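Local coordinates for cephalosporin acylase (Bacillus halodurans, PDB 2NLZ), which probably acts as an acylase, possibly on cephalosporins, and belongs to the gamma-glutamyltranspeptidase family of N-terminal nucleophile hydrolases, at residues F73-T78 / W265-N270; A307-M312 / P348-P353; M312-E317 / N406-L411; G368-F373 / P423-K428. The protein carries 1 engineered substitution. All blocks are in the same frame, centred on the assembly; numbering follows the deposited sequence.

Interaction 1 (F73-T78 / W265-N270); sequences FALVWT and WEIPPN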
loop_
_atom_site.group_PDB
_atom_site.type_symbol
_atom_site.label_atom_id
_atom_site.label_comp_id
_atom_site.label_asym_id
_atom_site.label_seq_id
_atom_site.Cartn_x
_atom_site.Cartn_y
_atom_site.Cartn_z
ATOM N N PHE D 73 13.522 -8.776 35.501
ATOM C CA PHE D 73 14.555 -9.678 34.975
ATOM C C PHE D 73 15.588 -8.870 34.194
ATOM O O PHE D 73 15.257 -7.833 33.592
ATOM C CB PHE D 73 13.949 -10.728 34.041
ATOM C CG PHE D 73 13.295 -11.888 34.745
ATOM C CD1 PHE D 73 13.992 -13.057 34.974
ATOM C CD2 PHE D 73 11.955 -11.828 35.133
ATOM C CE1 PHE D 73 13.376 -14.136 35.593
ATOM C CE2 PHE D 73 11.330 -12.901 35.764
ATOM C CZ PHE D 73 12.043 -14.057 35.991
ATOM N N ALA D 74 16.835 -9.346 34.181
ATOM C CA ALA D 74 17.894 -8.644 33.442
ATOM C C ALA D 74 18.976 -9.548 32.886
ATOM O O ALA D 74 19.382 -10.518 33.528
ATOM C CB ALA D 74 18.521 -7.542 34.289
ATOM N N LEU D 75 19.406 -9.228 31.669
ATOM C CA LEU D 75 20.642 -9.750 31.124
ATOM C C LEU D 75 21.576 -8.565 30.979
ATOM O O LEU D 75 21.315 -7.649 30.196
ATOM C CB LEU D 75 20.430 -10.456 29.783
ATOM C CG LEU D 75 20.018 -11.935 29.835
ATOM C CD1 LEU D 75 19.805 -12.519 28.452
ATOM C CD2 LEU D 75 21.062 -12.739 30.585
ATOM N N VAL D 76 22.650 -8.563 31.761
ATOM C CA VAL D 76 23.588 -7.443 31.743
ATOM C C VAL D 76 24.976 -7.888 31.286
ATOM O O VAL D 76 25.537 -8.857 31.800
ATOM C CB VAL D 76 23.606 -6.671 33.110
ATOM C CG1 VAL D 76 23.484 -7.628 34.269
ATOM C CG2 VAL D 76 24.855 -5.840 33.254
ATOM N N TRP D 77 25.495 -7.199 30.276
ATOM C CA TRP D 77 26.848 -7.460 29.796
ATOM C C TRP D 77 27.780 -6.405 30.322
ATOM O O TRP D 77 27.640 -5.227 30.002
ATOM C CB TRP D 77 26.921 -7.445 28.275
ATOM C CG TRP D 77 28.291 -7.762 27.729
ATOM C CD1 TRP D 77 29.339 -6.890 27.545
ATOM C CD2 TRP D 77 28.752 -9.040 27.263
ATOM N NE1 TRP D 77 30.417 -7.554 26.996
ATOM C CE2 TRP D 77 30.079 -8.871 26.813
ATOM C CE3 TRP D 77 28.166 -10.313 27.178
ATOM C CZ2 TRP D 77 30.824 -9.923 26.294
ATOM C CZ3 TRP D 77 28.910 -11.355 26.670
ATOM C CH2 TRP D 77 30.223 -11.157 26.237
ATOM N N THR D 78 28.746 -6.846 31.112
ATOM C CA THR D 78 29.715 -5.951 31.707
ATOM C C THR D 78 30.986 -6.738 31.981
ATOM O O THR D 78 30.917 -7.904 32.406
ATOM C CB THR D 78 29.151 -5.288 32.993
ATOM O OG1 THR D 78 30.134 -4.422 33.564
ATOM C CG2 THR D 78 28.719 -6.333 34.011
ATOM N N TRP D 265 20.652 -15.473 23.732
ATOM C CA TRP D 265 20.615 -15.674 25.177
ATOM C C TRP D 265 19.259 -15.352 25.799
ATOM O O TRP D 265 18.596 -14.384 25.411
ATOM C CB TRP D 265 21.693 -14.840 25.853
ATOM C CG TRP D 265 23.058 -15.204 25.427
ATOM C CD1 TRP D 265 23.753 -14.678 24.384
ATOM C CD2 TRP D 265 23.920 -16.174 26.040
ATOM N NE1 TRP D 265 24.999 -15.259 24.304
ATOM C CE2 TRP D 265 25.128 -16.182 25.306
ATOM C CE3 TRP D 265 23.790 -17.034 27.139
ATOM C CZ2 TRP D 265 26.203 -17.021 25.631
ATOM C CZ3 TRP D 265 24.857 -17.873 27.458
ATOM C CH2 TRP D 265 26.049 -17.857 26.702
ATOM N N GLU D 266 18.858 -16.183 26.756
ATOM C CA GLU D 266 17.686 -15.929 27.562
ATOM C C GLU D 266 18.020 -16.241 29.030
ATOM O O GLU D 266 18.988 -16.957 29.319
ATOM C CB GLU D 266 16.525 -16.826 27.109
ATOM C CG GLU D 266 16.069 -16.661 25.661
ATOM C CD GLU D 266 15.188 -15.441 25.418
ATOM O OE1 GLU D 266 14.629 -14.878 26.392
ATOM O OE2 GLU D 266 15.048 -15.055 24.235
ATOM N N ILE D 267 17.229 -15.696 29.949
ATOM C CA ILE D 267 17.211 -16.145 31.337
ATOM C C ILE D 267 16.691 -17.588 31.368
ATOM O O ILE D 267 15.721 -17.905 30.670
ATOM C CB ILE D 267 16.275 -15.249 32.184
ATOM C CG1 ILE D 267 16.794 -13.801 32.232
ATOM C CG2 ILE D 267 16.046 -15.837 33.588
ATOM C CD1 ILE D 267 18.224 -13.632 32.747
ATOM N N PRO D 268 17.343 -18.471 32.154
ATOM C CA PRO D 268 16.898 -19.854 32.371
ATOM C C PRO D 268 15.558 -19.950 33.101
ATOM O O PRO D 268 15.131 -18.972 33.704
ATOM C CB PRO D 268 18.011 -20.439 33.249
ATOM C CG PRO D 268 18.584 -19.281 33.924
ATOM C CD PRO D 268 18.584 -18.198 32.894
ATOM N N PRO D 269 14.895 -21.120 33.026
ATOM C CA PRO D 269 13.637 -21.457 33.683
ATOM C C PRO D 269 13.349 -20.849 35.049
ATOM O O PRO D 269 14.257 -20.441 35.781
ATOM C CB PRO D 269 13.703 -22.968 33.755
ATOM C CG PRO D 269 14.281 -23.313 32.448
ATOM C CD PRO D 269 15.336 -22.252 32.187
ATOM N N ASN D 270 12.063 -20.916 35.386
ATOM C CA ASN D 270 11.323 -19.848 36.034
ATOM C C ASN D 270 10.823 -18.989 34.847
ATOM O O ASN D 270 9.637 -18.993 34.542
ATOM C CB ASN D 270 12.184 -19.068 37.041
ATOM C CG ASN D 270 11.365 -18.135 37.946
ATOM O OD1 ASN D 270 11.937 -17.316 38.663
ATOM N ND2 ASN D 270 10.036 -18.254 37.917
#
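I267, in the chain that follows from strand 262-266, sends its side chain against strand 71-78 in the buried interior. The two strands belong to the facing sheets of the alpha-beta-beta-alpha sandwich typical of N-terminal nucleophile hydrolases, so this is a contact between layers. From CB of I267 the side chain forks. The CG2 branch, anti to the backbone N, approaches the F73 ring obliquely, 3.7 Å from F73 CD1 and equally near CE1. CG1 (chi1 -64°, anti to the carbonyl carbon) also passes F73 CD1, at 4.0 Å. Beyond it CD1 turns towards the strand backbone, reaching A74 O at 3.4 Å, and lies 3.7 Å from L75 CD2, the L75 and I267 side chains sliding past each other in opposite directions. The other methyl of L75 continues the apolar seam: L75 CD1 lies 3.8 Å from the carbonyl oxygen of W265 and 4.0 Å from W265 CB. An alanine in place of I267 would lose CG2 and CD1 and would probably loosen the packing of this segment against F73 and L75. At the far end of the F73 ring, N270 OD1 lies at the edge near CZ, but its hydrogen bond goes to N86. H419 adds an edge-to-face ring contact to F73. E266 turns its CB away from strand 71-78, and its carboxylate bonds H448. The polar ends of E266 and N270 thus find partners outside the seam, while branched aliphatic carbons and one aromatic ring join the layers through shape and burial, without directional bonds between the two segments.

Interaction 2 (A307-M312 / P348-P353); sequences AFVDGM and PEPGTP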
loop_
_atom_site.group_PDB
_atom_site.type_symbol
_atom_site.label_atom_id
_atom_site.label_comp_id
_atom_site.label_asym_id
_atom_site.label_seq_id
_atom_site.Cartn_x
_atom_site.Cartn_y
_atom_site.Cartn_z
ATOM N N ALA D 307 7.471 -25.749 20.323
ATOM C CA ALA D 307 8.253 -25.269 21.443
ATOM C C ALA D 307 7.392 -24.694 22.565
ATOM O O ALA D 307 7.712 -24.856 23.748
ATOM C CB ALA D 307 9.251 -24.225 20.959
ATOM N N PHE D 308 6.308 -24.020 22.199
ATOM C CA PHE D 308 5.506 -23.317 23.186
ATOM C C PHE D 308 4.719 -24.281 24.070
ATOM O O PHE D 308 4.564 -24.041 25.272
ATOM C CB PHE D 308 4.575 -22.296 22.527
ATOM C CG PHE D 308 4.487 -20.989 23.266
ATOM C CD1 PHE D 308 4.176 -20.949 24.618
ATOM C CD2 PHE D 308 4.707 -19.789 22.599
ATOM C CE1 PHE D 308 4.097 -19.734 25.307
ATOM C CE2 PHE D 308 4.627 -18.561 23.275
ATOM C CZ PHE D 308 4.326 -18.540 24.635
ATOM N N VAL D 309 4.235 -25.372 23.481
ATOM C CA VAL D 309 3.488 -26.360 24.258
ATOM C C VAL D 309 4.443 -27.189 25.125
ATOM O O VAL D 309 4.054 -27.728 26.168
ATOM C CB VAL D 309 2.577 -27.238 23.383
ATOM C CG1 VAL D 309 1.452 -27.809 24.231
ATOM C CG2 VAL D 309 1.963 -26.415 22.293
ATOM N N ASP D 310 5.701 -27.252 24.703
ATOM C CA ASP D 310 6.752 -27.824 25.525
ATOM C C ASP D 310 7.045 -26.936 26.699
ATOM O O ASP D 310 7.023 -27.394 27.837
ATOM C CB ASP D 310 8.028 -28.031 24.722
ATOM C CG ASP D 310 8.012 -29.315 23.950
ATOM O OD1 ASP D 310 7.157 -30.175 24.254
ATOM O OD2 ASP D 310 8.847 -29.472 23.043
ATOM N N GLY D 311 7.310 -25.665 26.421
ATOM C CA GLY D 311 7.600 -24.684 27.469
ATOM C C GLY D 311 6.487 -24.558 28.495
ATOM O O GLY D 311 6.750 -24.396 29.685
ATOM N N MET D 312 5.238 -24.652 28.034
ATOM C CA MET D 312 4.079 -24.549 28.921
ATOM C C MET D 312 3.904 -25.792 29.782
ATOM O O MET D 312 3.358 -25.720 30.885
ATOM C CB MET D 312 2.807 -24.262 28.124
ATOM C CG MET D 312 2.398 -22.805 28.126
ATOM S SD MET D 312 1.501 -22.422 26.619
ATOM C CE MET D 312 0.179 -21.372 27.244
ATOM N N PRO D 348 -0.670 -28.652 17.901
ATOM C CA PRO D 348 0.563 -28.764 18.681
ATOM C C PRO D 348 0.421 -29.535 19.998
ATOM O O PRO D 348 -0.477 -29.252 20.790
ATOM C CB PRO D 348 0.941 -27.305 18.936
ATOM C CG PRO D 348 -0.349 -26.573 18.938
ATOM C CD PRO D 348 -1.345 -27.361 18.129
ATOM N N GLU D 349 1.310 -30.506 20.214
ATOM C CA GLU D 349 1.316 -31.332 21.424
ATOM C C GLU D 349 2.716 -31.351 22.050
ATOM O O GLU D 349 3.706 -31.195 21.339
ATOM C CB GLU D 349 0.863 -32.765 21.103
ATOM C CG GLU D 349 -0.585 -32.913 20.618
ATOM C CD GLU D 349 -1.631 -32.647 21.696
ATOM O OE1 GLU D 349 -1.322 -32.750 22.901
ATOM O OE2 GLU D 349 -2.782 -32.339 21.331
ATOM N N PRO D 350 2.806 -31.530 23.384
ATOM C CA PRO D 350 4.099 -31.612 24.058
ATOM C C PRO D 350 4.901 -32.848 23.665
ATOM O O PRO D 350 4.335 -33.820 23.174
ATOM C CB PRO D 350 3.717 -31.701 25.538
ATOM C CG PRO D 350 2.326 -31.219 25.619
ATOM C CD PRO D 350 1.695 -31.636 24.343
ATOM N N GLY D 351 6.210 -32.805 23.888
ATOM C CA GLY D 351 7.100 -33.904 23.525
ATOM C C GLY D 351 7.614 -34.696 24.713
ATOM O O GLY D 351 6.845 -35.060 25.602
ATOM N N THR D 352 8.925 -34.946 24.724
ATOM C CA THR D 352 9.581 -35.830 25.700
ATOM C C THR D 352 11.070 -35.445 25.882
ATOM O O THR D 352 11.484 -34.379 25.439
ATOM C CB THR D 352 9.456 -37.311 25.252
ATOM O OG1 THR D 352 9.383 -37.380 23.821
ATOM C CG2 THR D 352 8.215 -37.970 25.863
ATOM N N PRO D 353 11.863 -36.272 26.597
ATOM C CA PRO D 353 13.321 -36.178 26.446
ATOM C C PRO D 353 13.787 -36.515 25.032
ATOM O O PRO D 353 14.855 -37.107 24.861
ATOM C CB PRO D 353 13.845 -37.245 27.414
ATOM C CG PRO D 353 12.762 -37.424 28.409
ATOM C CD PRO D 353 11.493 -37.249 27.640
#
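Helix 294-314 lays one side against an extended, proline-rich loop that leads towards strand 359-365; in relatives the chain is cleaved just ahead of this strand during autoprocessing. V309, with the most surface buried here, straddles the loop with its two methyls. CG1, anti to the backbone N (chi1 -157°), rests on the P350 ring, 3.8 Å from P350 CG and as close to its CD, the two side chains crossing obliquely. CG2 reaches the earlier proline, at 3.6 Å from P348 CB, where the crossing is close to a right angle. Next to this apolar clasp D310 supplies the polar grip. Its CB does not aim straight at the loop, but the carboxylate end swings nearer, and OD2 is held by a salt bridge to R337 and a hydrogen bond with Y333, leaving OD1 to meet the loop. R337 also bonds E349 O, so one arginine ties both sides. An alanine at D310 would lose the bond to G351 N and the salt bridge to R337, and would probably hold the loop less firmly at G351. G351 N donates to D310 OD1 over 2.8 Å at an N-H...O angle of 151°, on the syn lone pair.

Interaction 3 (M312-E317 / N406-L411); sequences MKYVTE and NHDNAL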
loop_
_atom_site.group_PDB
_atom_site.type_symbol
_atom_site.label_atom_id
_atom_site.label_comp_id
_atom_site.label_asym_id
_atom_site.label_seq_id
_atom_site.Cartn_x
_atom_site.Cartn_y
_atom_site.Cartn_z
ATOM N N MET D 312 5.238 -24.652 28.034
ATOM C CA MET D 312 4.079 -24.549 28.921
ATOM C C MET D 312 3.904 -25.792 29.782
ATOM O O MET D 312 3.358 -25.720 30.885
ATOM C CB MET D 312 2.807 -24.262 28.124
ATOM C CG MET D 312 2.398 -22.805 28.126
ATOM S SD MET D 312 1.501 -22.422 26.619
ATOM C CE MET D 312 0.179 -21.372 27.244
ATOM N N LYS D 313 4.373 -26.926 29.269
ATOM C CA LYS D 313 4.293 -28.192 29.982
ATOM C C LYS D 313 5.383 -28.278 31.053
ATOM O O LYS D 313 5.110 -28.654 32.197
ATOM C CB LYS D 313 4.403 -29.364 28.990
ATOM C CG LYS D 313 4.431 -30.766 29.608
ATOM C CD LYS D 313 3.033 -31.303 29.938
ATOM C CE LYS D 313 3.090 -32.668 30.646
ATOM N NZ LYS D 313 3.733 -33.745 29.815
ATOM N N TYR D 314 6.606 -27.903 30.690
ATOM C CA TYR D 314 7.764 -28.231 31.514
ATOM C C TYR D 314 8.387 -27.087 32.324
ATOM O O TYR D 314 8.952 -27.339 33.390
ATOM C CB TYR D 314 8.842 -28.923 30.666
ATOM C CG TYR D 314 8.364 -30.178 29.966
ATOM C CD1 TYR D 314 8.009 -31.320 30.692
ATOM C CD2 TYR D 314 8.273 -30.229 28.580
ATOM C CE1 TYR D 314 7.566 -32.481 30.047
ATOM C CE2 TYR D 314 7.832 -31.379 27.926
ATOM C CZ TYR D 314 7.479 -32.497 28.663
ATOM O OH TYR D 314 7.044 -33.620 28.001
ATOM N N VAL D 315 8.296 -25.852 31.826
ATOM C CA VAL D 315 9.008 -24.723 32.448
ATOM C C VAL D 315 8.323 -24.184 33.701
ATOM O O VAL D 315 7.161 -23.775 33.673
ATOM C CB VAL D 315 9.320 -23.580 31.448
ATOM C CG1 VAL D 315 9.851 -22.348 32.166
ATOM C CG2 VAL D 315 10.332 -24.047 30.405
ATOM N N THR D 316 9.077 -24.224 34.796
ATOM C CA THR D 316 8.678 -23.711 36.099
ATOM C C THR D 316 9.941 -23.561 36.965
ATOM O O THR D 316 11.059 -23.698 36.455
ATOM C CB THR D 316 7.680 -24.657 36.787
ATOM O OG1 THR D 316 7.329 -24.124 38.068
ATOM C CG2 THR D 316 8.280 -26.048 36.959
ATOM N N GLU D 317 9.766 -23.275 38.255
ATOM C CA GLU D 317 10.870 -23.327 39.228
ATOM C C GLU D 317 11.765 -24.560 38.985
ATOM O O GLU D 317 11.275 -25.693 39.049
ATOM C CB GLU D 317 10.312 -23.357 40.661
ATOM C CG GLU D 317 11.343 -23.602 41.758
ATOM C CD GLU D 317 12.094 -22.346 42.138
ATOM O OE1 GLU D 317 13.333 -22.321 41.972
ATOM O OE2 GLU D 317 11.445 -21.378 42.592
ATOM N N ASN D 406 -0.701 -32.415 39.164
ATOM C CA ASN D 406 0.197 -33.201 38.320
ATOM C C ASN D 406 0.996 -32.370 37.315
ATOM O O ASN D 406 1.883 -32.891 36.635
ATOM C CB ASN D 406 -0.580 -34.315 37.606
ATOM C CG ASN D 406 -1.146 -35.346 38.569
ATOM O OD1 ASN D 406 -2.284 -35.778 38.427
ATOM N ND2 ASN D 406 -0.352 -35.738 39.557
ATOM N N HIS D 407 0.678 -31.080 37.223
ATOM C CA HIS D 407 1.431 -30.162 36.369
ATOM C C HIS D 407 2.662 -29.695 37.120
ATOM O O HIS D 407 2.594 -29.456 38.319
ATOM C CB HIS D 407 0.581 -28.954 35.966
ATOM C CG HIS D 407 1.123 -28.203 34.789
ATOM N ND1 HIS D 407 0.545 -28.262 33.540
ATOM C CD2 HIS D 407 2.193 -27.384 34.669
ATOM C CE1 HIS D 407 1.234 -27.508 32.703
ATOM N NE2 HIS D 407 2.241 -26.966 33.363
ATOM N N ASP D 408 3.779 -29.562 36.413
ATOM C CA ASP D 408 5.039 -29.140 37.018
ATOM C C ASP D 408 5.001 -27.727 37.623
ATOM O O ASP D 408 5.673 -27.460 38.619
ATOM C CB ASP D 408 6.175 -29.237 35.999
ATOM C CG ASP D 408 6.392 -30.656 35.482
ATOM O OD1 ASP D 408 6.084 -31.634 36.194
ATOM O OD2 ASP D 408 6.884 -30.790 34.344
ATOM N N ASN D 409 4.223 -26.831 37.017
ATOM C CA ASN D 409 4.031 -25.470 37.529
ATOM C C ASN D 409 2.826 -25.368 38.483
ATOM O O ASN D 409 2.092 -24.371 38.488
ATOM C CB ASN D 409 3.895 -24.475 36.364
ATOM C CG ASN D 409 4.024 -23.038 36.808
ATOM O OD1 ASN D 409 5.086 -22.616 37.255
ATOM N ND2 ASN D 409 2.931 -22.281 36.703
ATOM N N ALA D 410 2.624 -26.412 39.285
ATOM C CA ALA D 410 1.571 -26.413 40.294
ATOM C C ALA D 410 1.909 -25.441 41.421
ATOM O O ALA D 410 3.079 -25.266 41.767
ATOM C CB ALA D 410 1.373 -27.805 40.841
ATOM N N LEU D 411 0.883 -24.807 41.981
ATOM C CA LEU D 411 1.072 -23.859 43.077
ATOM C C LEU D 411 1.632 -24.552 44.306
ATOM O O LEU D 411 1.071 -25.530 44.796
ATOM C CB LEU D 411 -0.242 -23.158 43.423
ATOM C CG LEU D 411 -0.332 -22.282 44.674
ATOM C CD1 LEU D 411 0.644 -21.125 44.633
ATOM C CD2 LEU D 411 -1.751 -21.760 44.826
#
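Two hydrogen bonds fasten the C-terminal end of helix 294-314 and the residues just after it to a type I beta turn running from H407 to A410. In the first, the imidazole of H407 reaches the last turn of the helix: NE2 donates to M312 O over 3.0 Å. The acceptor lies almost in the ring plane, only 5° out of it, and the donor approaches in the carbonyl plane, although the N-H...O angle of 132° is well short of straight. In the second, T316 OG1 (anti to the backbone N) donates to N409 OD1 at 2.8 Å, on a lone pair of the amide oxygen. Y418 N also donates to N409 OD1, and N409 ND2 bonds T417, so the amide is fixed at both ends.

Van der Waals contacts fill in between. T316 CG2 lies 3.4 Å from D408 O, a carbonyl that K415 also holds, and 3.9 Å from D408 CB. The D408 carboxylate runs alongside Y314, their planes 32° apart, with D408 OD2 3.9 Å from Y314 CD1. K313 CG sits over the centre of one face of the Y314 ring.

Electrostatics also enter. K313 NZ stands 6.3 Å from D408 OD2, too far for direct contact, but the opposite charges probably attract weakly. K313 O, 3.5 Å from D408 OD2, would probably repel it unless nearby charge offsets this. With NE2 carrying a proton towards M312 O, the imidazole places a donor where the helix end presents partly negative carbonyl oxygens, an arrangement that would favour, without proving, some positive character on H407.

Interaction 4 (G368-F373 / P423-K428); sequences GNMVSF and PGFLTK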
loop_
_atom_site.group_PDB
_atom_site.type_symbol
_atom_site.label_atom_id
_atom_site.label_comp_id
_atom_site.label_asym_id
_atom_site.label_seq_id
_atom_site.Cartn_x
_atom_site.Cartn_y
_atom_site.Cartn_z
ATOM N N GLY D 368 31.437 -0.386 26.828
ATOM C CA GLY D 368 31.098 -1.770 26.499
ATOM C C GLY D 368 30.120 -2.454 27.435
ATOM O O GLY D 368 29.992 -3.676 27.402
ATOM N N ASN D 369 29.437 -1.678 28.274
ATOM C CA ASN D 369 28.353 -2.214 29.094
ATOM C C ASN D 369 27.003 -2.113 28.382
ATOM O O ASN D 369 26.734 -1.129 27.683
ATOM C CB ASN D 369 28.304 -1.535 30.450
ATOM C CG ASN D 369 29.633 -1.575 31.157
ATOM O OD1 ASN D 369 30.226 -2.639 31.328
ATOM N ND2 ASN D 369 30.117 -0.411 31.570
ATOM N N MET D 370 26.183 -3.155 28.538
ATOM C CA MET D 370 24.900 -3.275 27.840
ATOM C C MET D 370 23.907 -4.025 28.714
ATOM O O MET D 370 24.287 -5.010 29.375
ATOM C CB MET D 370 25.069 -4.031 26.514
ATOM C CG MET D 370 26.004 -3.347 25.530
ATOM S SD MET D 370 25.626 -3.592 23.796
ATOM C CE MET D 370 26.424 -5.160 23.548
ATOM N N VAL D 371 22.649 -3.574 28.736
ATOM C CA VAL D 371 21.626 -4.300 29.502
ATOM C C VAL D 371 20.273 -4.463 28.815
ATOM O O VAL D 371 19.754 -3.542 28.190
ATOM C CB VAL D 371 21.483 -3.802 30.990
ATOM C CG1 VAL D 371 22.010 -2.396 31.162
ATOM C CG2 VAL D 371 20.038 -3.943 31.523
ATOM N N SER D 372 19.743 -5.676 28.928
ATOM C CA SER D 372 18.373 -6.011 28.590
ATOM C C SER D 372 17.590 -6.094 29.897
ATOM O O SER D 372 17.849 -6.974 30.711
ATOM C CB SER D 372 18.358 -7.374 27.904
ATOM O OG SER D 372 17.086 -7.710 27.377
ATOM N N PHE D 373 16.650 -5.174 30.105
ATOM C CA PHE D 373 15.890 -5.113 31.353
ATOM C C PHE D 373 14.416 -5.134 31.072
ATOM O O PHE D 373 13.952 -4.458 30.162
ATOM C CB PHE D 373 16.199 -3.829 32.134
ATOM C CG PHE D 373 15.663 -3.829 33.537
ATOM C CD1 PHE D 373 16.445 -4.291 34.592
ATOM C CD2 PHE D 373 14.372 -3.378 33.810
ATOM C CE1 PHE D 373 15.949 -4.300 35.896
ATOM C CE2 PHE D 373 13.864 -3.389 35.113
ATOM C CZ PHE D 373 14.655 -3.838 36.157
ATOM N N PRO D 423 13.901 -11.033 29.028
ATOM C CA PRO D 423 14.860 -10.149 28.392
ATOM C C PRO D 423 15.843 -10.974 27.574
ATOM O O PRO D 423 16.309 -12.031 28.021
ATOM C CB PRO D 423 15.576 -9.511 29.577
ATOM C CG PRO D 423 15.511 -10.549 30.678
ATOM C CD PRO D 423 14.348 -11.480 30.362
ATOM N N GLY D 424 16.156 -10.503 26.377
ATOM C CA GLY D 424 17.020 -11.269 25.495
ATOM C C GLY D 424 18.347 -10.589 25.279
ATOM O O GLY D 424 18.456 -9.372 25.404
ATOM N N PHE D 425 19.359 -11.386 24.951
ATOM C CA PHE D 425 20.644 -10.841 24.534
ATOM C C PHE D 425 21.234 -11.606 23.364
ATOM O O PHE D 425 21.137 -12.829 23.303
ATOM C CB PHE D 425 21.636 -10.837 25.692
ATOM C CG PHE D 425 22.661 -9.735 25.608
ATOM C CD1 PHE D 425 22.462 -8.540 26.289
ATOM C CD2 PHE D 425 23.824 -9.891 24.852
ATOM C CE1 PHE D 425 23.401 -7.520 26.219
ATOM C CE2 PHE D 425 24.767 -8.874 24.776
ATOM C CZ PHE D 425 24.553 -7.688 25.466
ATOM N N LEU D 426 21.849 -10.871 22.446
ATOM C CA LEU D 426 22.492 -11.465 21.288
ATOM C C LEU D 426 24.012 -11.261 21.297
ATOM O O LEU D 426 24.513 -10.184 21.648
ATOM C CB LEU D 426 21.876 -10.934 19.987
ATOM C CG LEU D 426 22.227 -11.656 18.671
ATOM C CD1 LEU D 426 21.963 -13.156 18.740
ATOM C CD2 LEU D 426 21.476 -11.042 17.492
ATOM N N THR D 427 24.717 -12.304 20.863
ATOM C CA THR D 427 26.165 -12.428 20.992
ATOM C C THR D 427 26.734 -13.153 19.762
ATOM O O THR D 427 26.072 -14.010 19.194
ATOM C CB THR D 427 26.474 -13.178 22.316
ATOM O OG1 THR D 427 26.637 -12.221 23.363
ATOM C CG2 THR D 427 27.702 -14.069 22.237
ATOM N N LYS D 428 27.937 -12.783 19.335
ATOM C CA LYS D 428 28.616 -13.497 18.248
ATOM C C LYS D 428 30.105 -13.677 18.543
ATOM O O LYS D 428 30.849 -12.693 18.615
ATOM C CB LYS D 428 28.421 -12.768 16.917
ATOM C CG LYS D 428 29.014 -13.467 15.702
ATOM C CD LYS D 428 28.898 -12.585 14.461
ATOM C CE LYS D 428 29.632 -13.169 13.260
ATOM N NZ LYS D 428 29.004 -14.417 12.757
#
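Strands 370-376 and 424-428 lie in the two stacked sheets of the alpha-beta-beta-alpha sandwich, and their side chains meet in the buried space between the layers. On the outer side of the first strand, V371 and F373 pack on helix 47-61, whereas M370 and S372 face inwards.

The apolar part pairs M370 with F425. F425 has CG anti to the backbone N (chi1 -151°), and its ring end comes up to M370, the two side chains crossing at about a right angle. M370 CB lies in the ring plane at the edge, 3.8 Å from F425 CZ. The methionine chain then bends at chi2 and at chi3 (-84°), which brings its terminal methyl obliquely back to the ring, M370 CE being 3.7 Å from F425 CZ. L75, W77 and W265 also touch this phenyl group.

P423 supplies further packing, its CB standing 3.2 Å from S372 OG, while F73 lies against the proline.

The polar part rests on one hydroxyl. S372 OG, anti to the backbone N, is buried between the sheets; it also shares a hydrogen bond with Y360 OH, so this hydroxyl has more than one polar partner in a mainly apolar layer. Across this contact S372 OG donates to G424 O at 2.9 Å, approaching from 29° above the carbonyl plane, not along a lone pair.

How the interactions relate
From the N terminus, the chain first leaves 73-78 and returns at 265-270, where interaction 1 closes a long excursion, nearly half of it helical. Helix 294-314 then carries two consecutive segments sharing M312: 348-353 closes interaction 2, and 406-411 closes interaction 3, whose loop crosses that of interaction 2. The loop of interaction 4, opened at 368-373 and closed at 423-428, also crosses interaction 3 but follows interaction 2. Interactions 1 and 4 form one core, as their strands are neighbours within each facing sheet, W77 N meeting M370 O and W265 N meeting F425 O. A probable hydrogen bond from N270 N to T316 O links interaction 1 to interaction 3, which shares helix 294-314 with interaction 2.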